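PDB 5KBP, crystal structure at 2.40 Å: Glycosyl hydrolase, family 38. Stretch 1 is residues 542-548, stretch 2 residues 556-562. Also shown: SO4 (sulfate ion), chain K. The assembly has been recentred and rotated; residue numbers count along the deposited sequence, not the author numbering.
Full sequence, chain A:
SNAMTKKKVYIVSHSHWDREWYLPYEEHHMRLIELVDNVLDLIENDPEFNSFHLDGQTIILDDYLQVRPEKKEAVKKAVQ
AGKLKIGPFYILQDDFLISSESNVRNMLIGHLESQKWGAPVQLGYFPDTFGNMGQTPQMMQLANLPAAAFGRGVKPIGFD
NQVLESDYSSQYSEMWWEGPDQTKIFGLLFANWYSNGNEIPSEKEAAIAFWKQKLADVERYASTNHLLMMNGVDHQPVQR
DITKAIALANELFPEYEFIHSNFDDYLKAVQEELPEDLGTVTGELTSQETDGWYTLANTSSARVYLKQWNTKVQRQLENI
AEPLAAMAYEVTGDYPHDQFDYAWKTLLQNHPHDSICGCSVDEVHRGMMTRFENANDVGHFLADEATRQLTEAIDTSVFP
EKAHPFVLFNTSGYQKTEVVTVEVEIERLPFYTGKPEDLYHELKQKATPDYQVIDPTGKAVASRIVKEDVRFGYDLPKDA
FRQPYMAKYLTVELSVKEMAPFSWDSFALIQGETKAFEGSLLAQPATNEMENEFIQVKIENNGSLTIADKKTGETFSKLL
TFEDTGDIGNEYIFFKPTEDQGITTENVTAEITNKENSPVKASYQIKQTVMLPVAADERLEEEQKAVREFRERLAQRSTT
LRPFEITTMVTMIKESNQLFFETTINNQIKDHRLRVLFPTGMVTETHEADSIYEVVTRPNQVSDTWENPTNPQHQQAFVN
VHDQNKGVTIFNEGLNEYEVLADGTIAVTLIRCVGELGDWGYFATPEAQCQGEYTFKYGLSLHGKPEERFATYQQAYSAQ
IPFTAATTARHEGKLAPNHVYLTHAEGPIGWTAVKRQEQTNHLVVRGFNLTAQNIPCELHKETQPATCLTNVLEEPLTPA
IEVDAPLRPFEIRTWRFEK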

# COMPACT_ATOMS: atom_id res chain seq x y z
N ASN A 542 31.83 -0.94 -30.79
CA ASN A 542 30.45 -1.39 -30.87
C ASN A 542 29.75 -1.24 -29.52
O ASN A 542 28.57 -0.90 -29.46
N GLY A 543 30.48 -1.48 -28.43
CA GLY A 543 29.89 -1.63 -27.12
C GLY A 543 29.74 -3.07 -26.68
O GLY A 543 29.48 -3.32 -25.50
N SER A 544 29.89 -4.01 -27.60
CA SER A 544 29.85 -5.43 -27.29
C SER A 544 31.16 -5.87 -26.65
O SER A 544 32.17 -5.16 -26.68
N LEU A 545 31.14 -7.06 -26.07
CA LEU A 545 32.28 -7.60 -25.35
C LEU A 545 32.89 -8.78 -26.11
O LEU A 545 32.16 -9.60 -26.67
N THR A 546 34.22 -8.83 -26.12
CA THR A 546 34.96 -9.98 -26.64
C THR A 546 35.79 -10.54 -25.49
O THR A 546 36.77 -9.92 -25.06
N ILE A 547 35.39 -11.70 -24.98
CA ILE A 547 35.99 -12.30 -23.80
C ILE A 547 36.83 -13.49 -24.22
O ILE A 547 36.46 -14.23 -25.14
N ALA A 548 37.96 -13.68 -23.54
CA ALA A 548 38.84 -14.83 -23.76
C ALA A 548 39.00 -15.57 -22.44
O ALA A 548 39.48 -15.00 -21.46
N PHE A 556 34.72 -15.61 -26.99
CA PHE A 556 33.32 -15.29 -27.20
C PHE A 556 33.21 -13.83 -27.60
O PHE A 556 33.83 -12.97 -26.97
N SER A 557 32.44 -13.55 -28.66
CA SER A 557 32.34 -12.21 -29.21
C SER A 557 30.89 -11.78 -29.29
O SER A 557 29.96 -12.59 -29.18
N LYS A 558 30.69 -10.47 -29.49
CA LYS A 558 29.38 -9.84 -29.61
C LYS A 558 28.53 -10.02 -28.36
O LYS A 558 27.29 -10.00 -28.44
N LEU A 559 29.15 -10.20 -27.21
CA LEU A 559 28.42 -10.33 -25.96
C LEU A 559 27.94 -8.97 -25.48
O LEU A 559 28.52 -7.93 -25.81
N LEU A 560 26.86 -8.98 -24.69
CA LEU A 560 26.24 -7.76 -24.16
C LEU A 560 25.74 -6.86 -25.29
O LEU A 560 26.06 -5.68 -25.37
N THR A 561 24.96 -7.45 -26.19
CA THR A 561 24.31 -6.72 -27.27
C THR A 561 22.84 -6.52 -26.92
O THR A 561 22.16 -7.48 -26.53
N PHE A 562 22.36 -5.29 -27.06
CA PHE A 562 20.99 -4.94 -26.69
C PHE A 562 20.09 -4.94 -27.93
O PHE A 562 20.51 -4.53 -29.01

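A beta bulge interrupts the antiparallel pairing of the two stretches: Leu545 pairs with Leu559 and Ile547 with Phe556, so two residues, Ser557 and Lys558, lie opposite the single Thr546. Both pairs are of the hydrogen-bonded kind. Leu545 N donates to Leu559 O (2.8 Å) and Leu559 N returns to Leu545 O (3.1 Å); Ile547 N donates to Phe556 O (2.8 Å) and Phe556 N to Ile547 O (2.9 Å). In the bulge, Lys558 N also comes within 3.3 Å of Leu545 O, but the angle is too poor for a hydrogen bond. The extra residue keeps Leu545, Ile547, Phe556 and Leu559 on one face of the sheet, where they form the apolar side of the contact. Leu545 (chi1 m, chi2 t) and Leu559 (also m, t) meet close to the backbone, Leu545 CB lying 4.0 Å from Leu559 CB. Ile547, m at both chi angles, crosses diagonally to the other pair, its CG1 3.6 Å from Leu559 CD1. Leu560 (chi1 t, chi2 p) follows Leu559 in the loop, yet its CA-to-CB bond points toward stretch 1, and its CB packs 4.0 Å from Leu545 CG. Leu545 is thus in contact with two successive leucines and has the largest area covered by the opposing stretch. Phe556 has chi1 m and its ring is oblique to Ile547 O.

The remaining side chains are mostly small and polar. Ser544 (p) points sideways; its CB lies 3.7 Å from Lys558 CA and 4.0 Å from Thr561 OG1, while its CA makes a CA-H...O contact with Leu559 O (3.2 Å). Thr546 (m) also points sideways, with OG1 4.0 Å from Ser557 CB, and that hydroxyl finds its hydrogen-bonding partner elsewhere in the structure. Thr546 CA makes a second CA-H...O contact, to Phe556 O (3.2 Å), so this carbonyl receives both the Ile547 amide and the preceding CA-H. Within stretch 2, Thr561 (m) donates from OG1 to Lys558 O (2.9 Å), tying the start of the next strand back to the corner at Lys558. The Lys558 CA-to-CB bond points away from stretch 1, and the side chain is extended, m at chi1 and t from chi2 to chi4. Its NZ donates to O4 of the sulfate ion (2.9 Å), probably a guest from the crystallisation liquor. Gly543 has no side chain to add; with phi near 100°, a CB would be jammed against the carbonyl O of Asn542.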

# COMPACT_ATOMS: atom_id res chain seq x y z
CB ASN A 542 30.43 -2.85 -31.33
CG ASN A 542 29.05 -3.33 -31.72
OD1 ASN A 542 28.04 -2.71 -31.40
ND2 ASN A 542 29.00 -4.46 -32.42
CB SER A 544 29.57 -6.25 -28.55
OG SER A 544 30.50 -5.95 -29.57
CB LEU A 545 31.88 -8.06 -23.94
CG LEU A 545 31.15 -7.05 -23.07
CD1 LEU A 545 30.93 -7.62 -21.68
CD2 LEU A 545 31.91 -5.73 -23.00
CB THR A 546 35.85 -9.59 -27.82
OG1 THR A 546 35.03 -9.19 -28.92
CG2 THR A 546 36.73 -10.76 -28.24
CB ILE A 547 34.92 -12.72 -22.77
CG1 ILE A 547 33.81 -11.67 -22.69
CG2 ILE A 547 35.55 -12.91 -21.40
CD1 ILE A 547 34.26 -10.32 -22.20
CB ALA A 548 40.20 -14.39 -24.31
CB PHE A 556 32.49 -15.55 -25.93
CG PHE A 556 32.65 -16.95 -25.39
CD1 PHE A 556 33.65 -17.24 -24.48
CD2 PHE A 556 31.79 -17.96 -25.78
CE1 PHE A 556 33.80 -18.52 -23.97
CE2 PHE A 556 31.94 -19.24 -25.29
CZ PHE A 556 32.94 -19.52 -24.38
CB SER A 557 32.99 -12.13 -30.60
OG SER A 557 32.39 -13.05 -31.50
CB LYS A 558 28.63 -10.33 -30.85
CG LYS A 558 29.37 -10.06 -32.16
CD LYS A 558 28.60 -10.61 -33.35
CE LYS A 558 29.35 -10.35 -34.64
NZ LYS A 558 28.64 -10.88 -35.83
CB LEU A 559 29.29 -10.99 -24.89
CG LEU A 559 29.78 -12.41 -25.20
CD1 LEU A 559 30.75 -12.89 -24.14
CD2 LEU A 559 28.59 -13.36 -25.32
CB LEU A 560 27.20 -7.01 -23.23
CG LEU A 560 26.59 -5.96 -22.29
CD1 LEU A 560 25.76 -6.64 -21.22
CD2 LEU A 560 27.68 -5.09 -21.68
CB THR A 561 24.45 -7.45 -28.60
OG1 THR A 561 25.83 -7.50 -28.99
CG2 THR A 561 23.64 -6.76 -29.69
CB PHE A 562 20.95 -3.58 -26.00
CG PHE A 562 21.70 -3.54 -24.70
CD1 PHE A 562 21.13 -4.06 -23.55
CD2 PHE A 562 22.97 -3.01 -24.63
CE1 PHE A 562 21.82 -4.04 -22.35
CE2 PHE A 562 23.66 -2.98 -23.44
CZ PHE A 562 23.09 -3.50 -22.29
S SO4 K . 31.67 -12.03 -37.47
O1 SO4 K . 31.90 -12.53 -36.12
O2 SO4 K . 31.95 -10.60 -37.51
O3 SO4 K . 32.54 -12.73 -38.41
O4 SO4 K . 30.27 -12.26 -37.84